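Local coordinates for protein (R)-specific enoyl-CoA hydratase (Pseudomonas aeruginosa, PDB 5CPG) that catalyses the (R)-specific hydration of trans-2-enoyl-CoA thioesters to (R)-3-hydroxyacyl-CoA, at residues 4-9 with 139-144; 55-60 with 92-97; 99-104 with 118-123. All blocks are in the same frame, centred on the assembly; numbering follows the deposited sequence.

Interaction 1: residues 4-9 with 139-144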
# COMPACT_ATOMS: atom_id res chain seq x y z
N GLN A 4 -17.22 4.14 15.30
CA GLN A 4 -17.57 2.90 16.01
C GLN A 4 -17.23 1.71 15.14
O GLN A 4 -17.45 1.75 13.92
CB GLN A 4 -19.05 2.85 16.39
CG GLN A 4 -19.45 3.88 17.44
CD GLN A 4 -20.85 3.65 18.00
OE1 GLN A 4 -21.53 2.68 17.65
NE2 GLN A 4 -21.28 4.54 18.89
N ASN A 5 -16.69 0.66 15.75
CA ASN A 5 -16.42 -0.54 14.96
C ASN A 5 -17.64 -1.44 14.87
O ASN A 5 -18.70 -1.15 15.43
CB ASN A 5 -15.23 -1.32 15.53
CG ASN A 5 -15.47 -1.89 16.91
OD1 ASN A 5 -16.54 -1.74 17.50
ND2 ASN A 5 -14.46 -2.57 17.43
N ILE A 6 -17.48 -2.49 14.10
CA ILE A 6 -18.44 -3.58 13.99
C ILE A 6 -17.71 -4.87 14.42
O ILE A 6 -16.95 -5.46 13.63
CB ILE A 6 -19.00 -3.72 12.58
CG1 ILE A 6 -19.45 -2.37 12.00
CG2 ILE A 6 -20.12 -4.78 12.51
CD1 ILE A 6 -20.56 -1.71 12.76
N PRO A 7 -17.93 -5.31 15.67
CA PRO A 7 -17.25 -6.49 16.20
C PRO A 7 -17.66 -7.76 15.49
O PRO A 7 -18.68 -7.76 14.79
CB PRO A 7 -17.70 -6.53 17.67
CG PRO A 7 -18.28 -5.18 17.95
CD PRO A 7 -18.85 -4.71 16.66
N TYR A 8 -16.87 -8.81 15.67
CA TYR A 8 -17.08 -10.09 15.00
C TYR A 8 -18.53 -10.61 15.11
O TYR A 8 -19.10 -11.04 14.12
CB TYR A 8 -16.11 -11.11 15.57
CG TYR A 8 -16.14 -12.47 14.92
CD1 TYR A 8 -15.45 -12.73 13.73
CD2 TYR A 8 -16.82 -13.52 15.51
CE1 TYR A 8 -15.45 -14.00 13.15
CE2 TYR A 8 -16.84 -14.78 14.94
CZ TYR A 8 -16.16 -15.02 13.77
OH TYR A 8 -16.18 -16.27 13.22
N ALA A 9 -19.12 -10.52 16.29
CA ALA A 9 -20.47 -11.05 16.49
C ALA A 9 -21.51 -10.30 15.66
O ALA A 9 -22.50 -10.90 15.22
CB ALA A 9 -20.84 -10.99 17.95
N GLU A 139 -13.05 -8.17 18.88
CA GLU A 139 -13.91 -8.95 19.77
C GLU A 139 -14.98 -8.06 20.41
O GLU A 139 -16.13 -8.47 20.53
CB GLU A 139 -13.08 -9.65 20.84
CG GLU A 139 -13.90 -10.43 21.87
CD GLU A 139 -14.53 -11.71 21.32
OE1 GLU A 139 -13.82 -12.74 21.22
OE2 GLU A 139 -15.73 -11.69 21.00
N GLU A 140 -14.60 -6.85 20.81
CA GLU A 140 -15.52 -6.00 21.58
C GLU A 140 -15.88 -4.71 20.85
O GLU A 140 -15.15 -4.25 19.95
CB GLU A 140 -14.91 -5.65 22.94
CG GLU A 140 -13.75 -4.67 22.85
CD GLU A 140 -12.43 -5.31 22.41
OE1 GLU A 140 -12.41 -6.52 22.09
OE2 GLU A 140 -11.41 -4.58 22.38
N LYS A 141 -17.03 -4.15 21.22
CA LYS A 141 -17.51 -2.93 20.59
C LYS A 141 -16.60 -1.79 21.02
O LYS A 141 -16.13 -1.75 22.17
CB LYS A 141 -18.95 -2.64 20.98
CG LYS A 141 -19.62 -1.51 20.21
CD LYS A 141 -19.86 -1.88 18.75
CE LYS A 141 -20.73 -0.85 18.05
NZ LYS A 141 -21.10 -1.33 16.68
N LEU A 142 -16.36 -0.87 20.10
CA LEU A 142 -15.35 0.16 20.29
C LEU A 142 -15.76 1.46 19.64
O LEU A 142 -16.38 1.46 18.57
CB LEU A 142 -14.02 -0.28 19.71
CG LEU A 142 -13.01 -0.90 20.65
CD1 LEU A 142 -11.96 -1.60 19.81
CD2 LEU A 142 -12.41 0.21 21.46
N SER A 143 -15.44 2.56 20.31
CA SER A 143 -15.65 3.89 19.77
C SER A 143 -14.34 4.66 19.94
O SER A 143 -13.77 4.74 21.04
CB SER A 143 -16.82 4.59 20.47
OG SER A 143 -17.41 5.58 19.66
N VAL A 144 -13.81 5.18 18.85
CA VAL A 144 -12.46 5.72 18.88
C VAL A 144 -12.44 7.06 18.15
O VAL A 144 -13.05 7.21 17.10
CB VAL A 144 -11.46 4.74 18.22
CG1 VAL A 144 -10.06 5.34 18.14
CG2 VAL A 144 -11.45 3.41 18.98
O HOH W 1 -17.46 -10.03 18.81

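Interaction 2: residues 55-60 with 92-97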
# COMPACT_ATOMS: atom_id res chain seq x y z
N GLU A 55 -0.86 12.16 -19.25
CA GLU A 55 -1.00 12.86 -18.01
C GLU A 55 -0.50 11.92 -16.92
O GLU A 55 -0.24 10.73 -17.19
CB GLU A 55 -2.47 13.24 -17.73
CG GLU A 55 -3.31 11.97 -17.65
CD GLU A 55 -4.82 12.23 -17.48
OE1 GLU A 55 -5.24 13.40 -17.51
OE2 GLU A 55 -5.57 11.25 -17.33
N ARG A 56 -0.35 12.42 -15.70
CA ARG A 56 0.19 11.59 -14.62
C ARG A 56 -0.82 10.51 -14.20
O ARG A 56 -2.03 10.67 -14.31
CB ARG A 56 0.59 12.45 -13.44
CG ARG A 56 1.91 13.23 -13.65
CD ARG A 56 2.08 14.26 -12.56
NE ARG A 56 1.10 15.33 -12.70
CZ ARG A 56 1.04 16.37 -11.89
NH1 ARG A 56 1.89 16.48 -10.88
NH2 ARG A 56 0.11 17.30 -12.08
N ILE A 57 -0.30 9.40 -13.68
CA ILE A 57 -1.17 8.32 -13.21
C ILE A 57 -0.78 7.97 -11.75
O ILE A 57 0.33 8.26 -11.31
CB ILE A 57 -1.06 7.04 -14.09
CG1 ILE A 57 0.31 6.40 -13.98
CG2 ILE A 57 -1.32 7.37 -15.57
CD1 ILE A 57 0.43 5.11 -14.74
N ALA A 58 -1.70 7.32 -11.04
CA ALA A 58 -1.46 6.98 -9.64
C ALA A 58 -0.63 5.73 -9.56
O ALA A 58 -0.61 4.92 -10.49
CB ALA A 58 -2.80 6.77 -8.91
N HIS A 59 0.07 5.57 -8.45
CA HIS A 59 0.74 4.29 -8.17
C HIS A 59 -0.30 3.21 -7.99
O HIS A 59 -1.30 3.42 -7.31
CB HIS A 59 1.58 4.41 -6.91
CG HIS A 59 2.52 5.59 -6.90
ND1 HIS A 59 2.10 6.88 -6.65
CD2 HIS A 59 3.86 5.65 -7.04
CE1 HIS A 59 3.16 7.69 -6.65
NE2 HIS A 59 4.24 6.96 -6.88
N GLY A 60 -0.07 2.04 -8.58
CA GLY A 60 -1.04 0.97 -8.42
C GLY A 60 -1.35 0.67 -6.98
O GLY A 60 -2.50 0.43 -6.62
N PRO A 92 -5.42 0.84 -14.87
CA PRO A 92 -4.70 1.98 -14.29
C PRO A 92 -5.65 3.04 -13.72
O PRO A 92 -6.84 3.13 -14.08
CB PRO A 92 -3.93 2.55 -15.47
CG PRO A 92 -4.74 2.16 -16.64
CD PRO A 92 -5.33 0.84 -16.35
N VAL A 93 -5.11 3.83 -12.82
CA VAL A 93 -5.84 4.92 -12.21
C VAL A 93 -5.14 6.21 -12.60
O VAL A 93 -3.91 6.30 -12.45
CB VAL A 93 -5.87 4.78 -10.69
CG1 VAL A 93 -6.61 5.99 -10.03
CG2 VAL A 93 -6.53 3.43 -10.29
N LYS A 94 -5.89 7.19 -13.10
CA LYS A 94 -5.26 8.38 -13.64
C LYS A 94 -5.51 9.56 -12.73
O LYS A 94 -6.45 9.53 -11.93
CB LYS A 94 -5.76 8.66 -15.07
CG LYS A 94 -5.48 7.49 -16.02
CD LYS A 94 -6.02 7.72 -17.42
CE LYS A 94 -7.53 7.85 -17.42
NZ LYS A 94 -8.14 7.56 -18.76
N LEU A 95 -4.66 10.57 -12.82
CA LEU A 95 -4.89 11.83 -12.14
C LEU A 95 -6.28 12.33 -12.47
O LEU A 95 -6.68 12.34 -13.64
CB LEU A 95 -3.85 12.86 -12.58
CG LEU A 95 -3.95 14.24 -11.96
CD1 LEU A 95 -3.74 14.16 -10.45
CD2 LEU A 95 -2.88 15.13 -12.62
N GLY A 96 -7.05 12.70 -11.45
CA GLY A 96 -8.42 13.13 -11.71
C GLY A 96 -9.50 12.07 -11.73
O GLY A 96 -10.67 12.36 -11.99
N ASP A 97 -9.13 10.82 -11.48
CA ASP A 97 -10.13 9.77 -11.28
C ASP A 97 -10.68 9.86 -9.86
O ASP A 97 -10.09 10.54 -9.03
CB ASP A 97 -9.50 8.38 -11.51
CG ASP A 97 -9.27 8.08 -12.96
OD1 ASP A 97 -9.74 8.83 -13.83
OD2 ASP A 97 -8.61 7.06 -13.28
O HOH W 2 -2.57 3.24 -11.53

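Interaction 3: residues 99-104 with 118-123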
# COMPACT_ATOMS: atom_id res chain seq x y z
N LEU A 99 -12.07 7.15 -6.80
CA LEU A 99 -12.16 5.71 -6.54
C LEU A 99 -13.15 5.43 -5.44
O LEU A 99 -13.29 6.18 -4.48
CB LEU A 99 -10.79 5.14 -6.17
CG LEU A 99 -9.71 5.34 -7.20
CD1 LEU A 99 -8.42 4.68 -6.69
CD2 LEU A 99 -10.13 4.76 -8.54
N LYS A 100 -13.82 4.29 -5.56
CA LYS A 100 -14.68 3.78 -4.52
C LYS A 100 -14.22 2.39 -4.12
O LYS A 100 -14.16 1.49 -4.98
CB LYS A 100 -16.14 3.74 -5.00
CG LYS A 100 -17.08 3.07 -4.02
CD LYS A 100 -18.47 2.97 -4.61
CE LYS A 100 -18.40 2.35 -6.03
NZ LYS A 100 -19.74 2.21 -6.72
N VAL A 101 -13.82 2.24 -2.86
CA VAL A 101 -13.51 0.94 -2.30
C VAL A 101 -14.81 0.31 -1.83
O VAL A 101 -15.61 0.95 -1.12
CB VAL A 101 -12.54 1.02 -1.10
CG1 VAL A 101 -12.42 -0.33 -0.44
CG2 VAL A 101 -11.18 1.55 -1.58
N GLU A 102 -15.05 -0.91 -2.28
CA GLU A 102 -16.19 -1.68 -1.80
C GLU A 102 -15.69 -2.87 -0.99
O GLU A 102 -14.91 -3.66 -1.51
CB GLU A 102 -17.06 -2.16 -2.95
CG GLU A 102 -18.29 -2.91 -2.38
CD GLU A 102 -19.10 -3.69 -3.41
OE1 GLU A 102 -18.54 -4.49 -4.19
OE2 GLU A 102 -20.34 -3.51 -3.40
N LEU A 103 -16.12 -2.97 0.24
CA LEU A 103 -15.75 -4.11 1.09
C LEU A 103 -16.95 -5.02 1.17
O LEU A 103 -18.08 -4.54 1.26
CB LEU A 103 -15.36 -3.67 2.50
CG LEU A 103 -14.20 -2.68 2.60
CD1 LEU A 103 -13.95 -2.38 4.07
CD2 LEU A 103 -12.96 -3.29 1.91
N GLU A 104 -16.72 -6.32 1.24
CA GLU A 104 -17.85 -7.22 1.50
C GLU A 104 -17.41 -8.39 2.37
O GLU A 104 -16.40 -9.01 2.06
CB GLU A 104 -18.41 -7.78 0.19
CG GLU A 104 -19.67 -8.64 0.43
CD GLU A 104 -20.18 -9.31 -0.85
OE1 GLU A 104 -19.81 -8.86 -1.96
OE2 GLU A 104 -20.95 -10.29 -0.75
N THR A 118 -12.32 -7.13 -1.34
CA THR A 118 -11.84 -5.74 -1.35
C THR A 118 -11.73 -5.30 -2.80
O THR A 118 -10.77 -5.60 -3.47
CB THR A 118 -10.47 -5.60 -0.62
OG1 THR A 118 -9.50 -6.43 -1.27
CG2 THR A 118 -10.58 -6.06 0.84
N ARG A 119 -12.76 -4.61 -3.31
CA ARG A 119 -12.81 -4.23 -4.71
C ARG A 119 -12.68 -2.72 -4.82
O ARG A 119 -13.14 -2.02 -3.90
CB ARG A 119 -14.13 -4.68 -5.36
CG ARG A 119 -14.46 -6.17 -5.09
CD ARG A 119 -15.94 -6.48 -5.33
NE ARG A 119 -16.26 -7.87 -4.92
CZ ARG A 119 -17.23 -8.21 -4.06
NH1 ARG A 119 -18.05 -7.31 -3.54
NH2 ARG A 119 -17.42 -9.50 -3.78
N VAL A 120 -12.11 -2.25 -5.91
CA VAL A 120 -11.99 -0.79 -6.10
C VAL A 120 -12.49 -0.47 -7.50
O VAL A 120 -12.10 -1.11 -8.48
CB VAL A 120 -10.53 -0.26 -5.97
CG1 VAL A 120 -10.54 1.29 -6.05
CG2 VAL A 120 -9.91 -0.72 -4.67
N PHE A 121 -13.35 0.55 -7.56
CA PHE A 121 -13.93 1.00 -8.82
C PHE A 121 -13.64 2.46 -9.05
O PHE A 121 -13.55 3.22 -8.10
CB PHE A 121 -15.46 0.82 -8.82
CG PHE A 121 -15.88 -0.60 -8.63
CD1 PHE A 121 -16.09 -1.07 -7.35
CD2 PHE A 121 -16.03 -1.46 -9.71
CE1 PHE A 121 -16.47 -2.41 -7.12
CE2 PHE A 121 -16.42 -2.83 -9.49
CZ PHE A 121 -16.63 -3.27 -8.20
N ASN A 122 -13.56 2.84 -10.31
CA ASN A 122 -13.37 4.24 -10.64
C ASN A 122 -14.71 4.90 -10.94
O ASN A 122 -15.77 4.27 -10.84
CB ASN A 122 -12.39 4.42 -11.80
CG ASN A 122 -12.89 3.83 -13.13
OD1 ASN A 122 -14.08 3.60 -13.31
ND2 ASN A 122 -11.97 3.59 -14.05
N GLN A 123 -14.64 6.17 -11.32
CA GLN A 123 -15.85 7.00 -11.46
C GLN A 123 -16.79 6.52 -12.57
O GLN A 123 -17.97 6.89 -12.59
CB GLN A 123 -15.44 8.47 -11.69
CG GLN A 123 -14.75 8.79 -13.03
CD GLN A 123 -13.29 8.51 -12.98
OE1 GLN A 123 -12.79 7.96 -11.99
NE2 GLN A 123 -12.56 8.95 -14.02

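Interaction 1: residues 4-9 with 139-144
Asn5 grips the backbone of residues 140-142 with both ends of its amide. The side-chain OD1 accepts the N-H of Leu142 at 2.7 Å. That donor stands above the amide carbonyl plane, and the bond is bent, with 132° at the hydrogen. The other end is straighter: Asn5 ND2 gives a hydrogen to Glu140 O at 3.1 Å, and this acceptor lies close to the plane of the Asn5 amide. Chi1 of 65° sets CG between the backbone N and the carbonyl carbon, and from there the amide meets residues 140-142. ND2 also bonds to Pro78 O, so the buried amide nitrogen has two acceptors. A backbone bond from Asn5 N to Leu142 O (2.9 Å) completes the polar core. Leu142 CB packs against the same amide, 3.3 Å from Asn5 ND2. Pro7 is buried beside it, with its CG 3.6 Å from Lys141 CA.

The outer side is looser and faces solvent. The Lys141 chain bends at chi2 and crosses the Pro7 side chain obliquely, CD against CD. Even here one bond is firm: Lys141 NZ donates to Asn5 O at 2.7 Å, and NZ also forms a salt bridge with Glu10. The exposed Gln4 side chain brings OE1 near Lys141 CE and CG near Ser143 OG. That hydroxyl is hydrogen-bonded to Gln2. At the far end no direct bond joins Ala9 to Glu139. Water 1 accepts from Ala9 N and donates to Glu139 O, 2.7 Å away.

The two segments run in nearly opposite directions. Gln4 and Ser143 form an antiparallel non-hydrogen-bonded pair, and Gln4 CA-H points to Leu142 O. The result is a small two-strand antiparallel sheet, strands 3-4 and 143-144, extended by an asparagine that imitates a backbone partner. It pins the N-terminal segment to the chain that follows strand 127-136 of the hotdog fold.

Interaction 2: residues 55-60 with 92-97
Ile57 and Lys94 face each other as a single backbone bridge, with their CA atoms 4.1 Å apart. Two backbone hydrogen bonds flank this pair. Ala58 N donates to Val93 O at 2.8 Å, and Leu95 N donates to Arg56 O at 3.0 Å. Water 2 adds a third polar link. It donates to Ala58 O and accepts from Val93 N.

Side-chain packing is modest. Ala58 CB touches Val93 CG1 at 4.0 Å, and both side chains also reach Ile23. The Leu95 and Arg56 side chains lie side by side and point the same way. Leu95 CD2 comes 3.7 Å from Arg56 NH2, obliquely to the guanidinium. Leu28 of helix 25-35 covers Arg56, Ala58 and Leu95.

Glu55 and Lys94 lie at the margin. Their side chains cross at about a right angle, and Glu55 OE2 rests 3.4 Å from Lys94 CB. It stays 4.7 Å from Lys94 NZ, so any attraction is probably modest. Arg56 is more central, and its guanidinium has its salt bridge elsewhere, to Glu25.

Bonds within 92-97 fix the shape of that segment. Lys94 N donates to Asp97 OD2 at 2.7 Å, approaching from above the carboxylate plane. Asp97 N returns a bond to Lys94 O, which closes a type II turn with Gly96 at its positive-phi corner. On the 55-60 side, Ile57 O accepts from His42 ND1, and His59 stacks on His42. The sequence around His42 matches the hydratase 2 motif of this family, so the bridge joins the turn before strand 98-109 to a loop that packs on that motif.

Interaction 3: residues 99-104 with 118-123
Arg119 reaches across the hairpin to two glutamates of the neighbouring strand. Its NH1 donates to Glu102 OE1 at 2.9 Å and to Glu104 OE1 at 2.8 Å. NH2 adds a longer bond to Glu104 OE1, at 3.1 Å. Two nitrogens therefore hold one oxygen of Glu104, end-on. Both carboxylates sit at the edge of the guanidinium, but neither is coplanar with it: the planes are 68° apart for Glu102 and 64° for Glu104. Glu102 OE1 is met from above its carboxylate plane. Glu102 and Arg119 lie side by side and point the same way, while Glu104 crosses Arg119 obliquely. Glu104 has CG anti to the backbone N (chi1 -176°), and its extended chain carries the carboxylate out to the guanidinium edge. Phe121 follows on the same face, its ring edge toward Glu102 OE1 with CE1 4.1 Å away.

The backbone sets up these pairs. Lys100 with Phe121 and Glu102 with Arg119 are antiparallel hydrogen-bonded pairs. Each has two bonds, among them Glu102 N to Arg119 O at 2.7 Å. Val101 with Val120 and Leu103 with Thr118 are the non-hydrogen-bonded pairs between and beyond them.

The opposite face is largely apolar and buried. Val101 CG2 meets Val120 CG2 at 4.0 Å, and Leu103 CD2 meets Thr118 CG2 at 3.8 Å. Val101, Leu103 and Thr118 pack on helix 62-73, the central helix of the hotdog fold. The hydroxyl of Thr118 is hydrogen-bonded to Gln85.

The hairpin is thus two-sided, largely apolar toward helix 62-73 and charged on the other face. One arginine between two carboxylates should offset much of their mutual repulsion, and Lys16 adds only weak, long ion pairs. Both glutamates are probably ionised, tying their strand to Arg119.

How the interactions relate
From the N terminus, residues 4-9 come first, and their partner 139-144 arrives only after the main sheet is complete. Interaction 1 therefore closes a loop that holds both others. Inside it, interaction 2 closes the loop containing helix 62-73 and strand 81-89. Interaction 3 then closes the hairpin of strands 98-109 and 113-121, so the two inner contacts follow in series. Interactions 2 and 3 touch: Asp97 OD1 lies 2.8 Å from Gln123 NE2, a probable hydrogen bond, and Val93 packs on Leu99. Interaction 1 stands apart, about 25 Å from interaction 2 between nearest atoms, on the opposite side of the chain's centre.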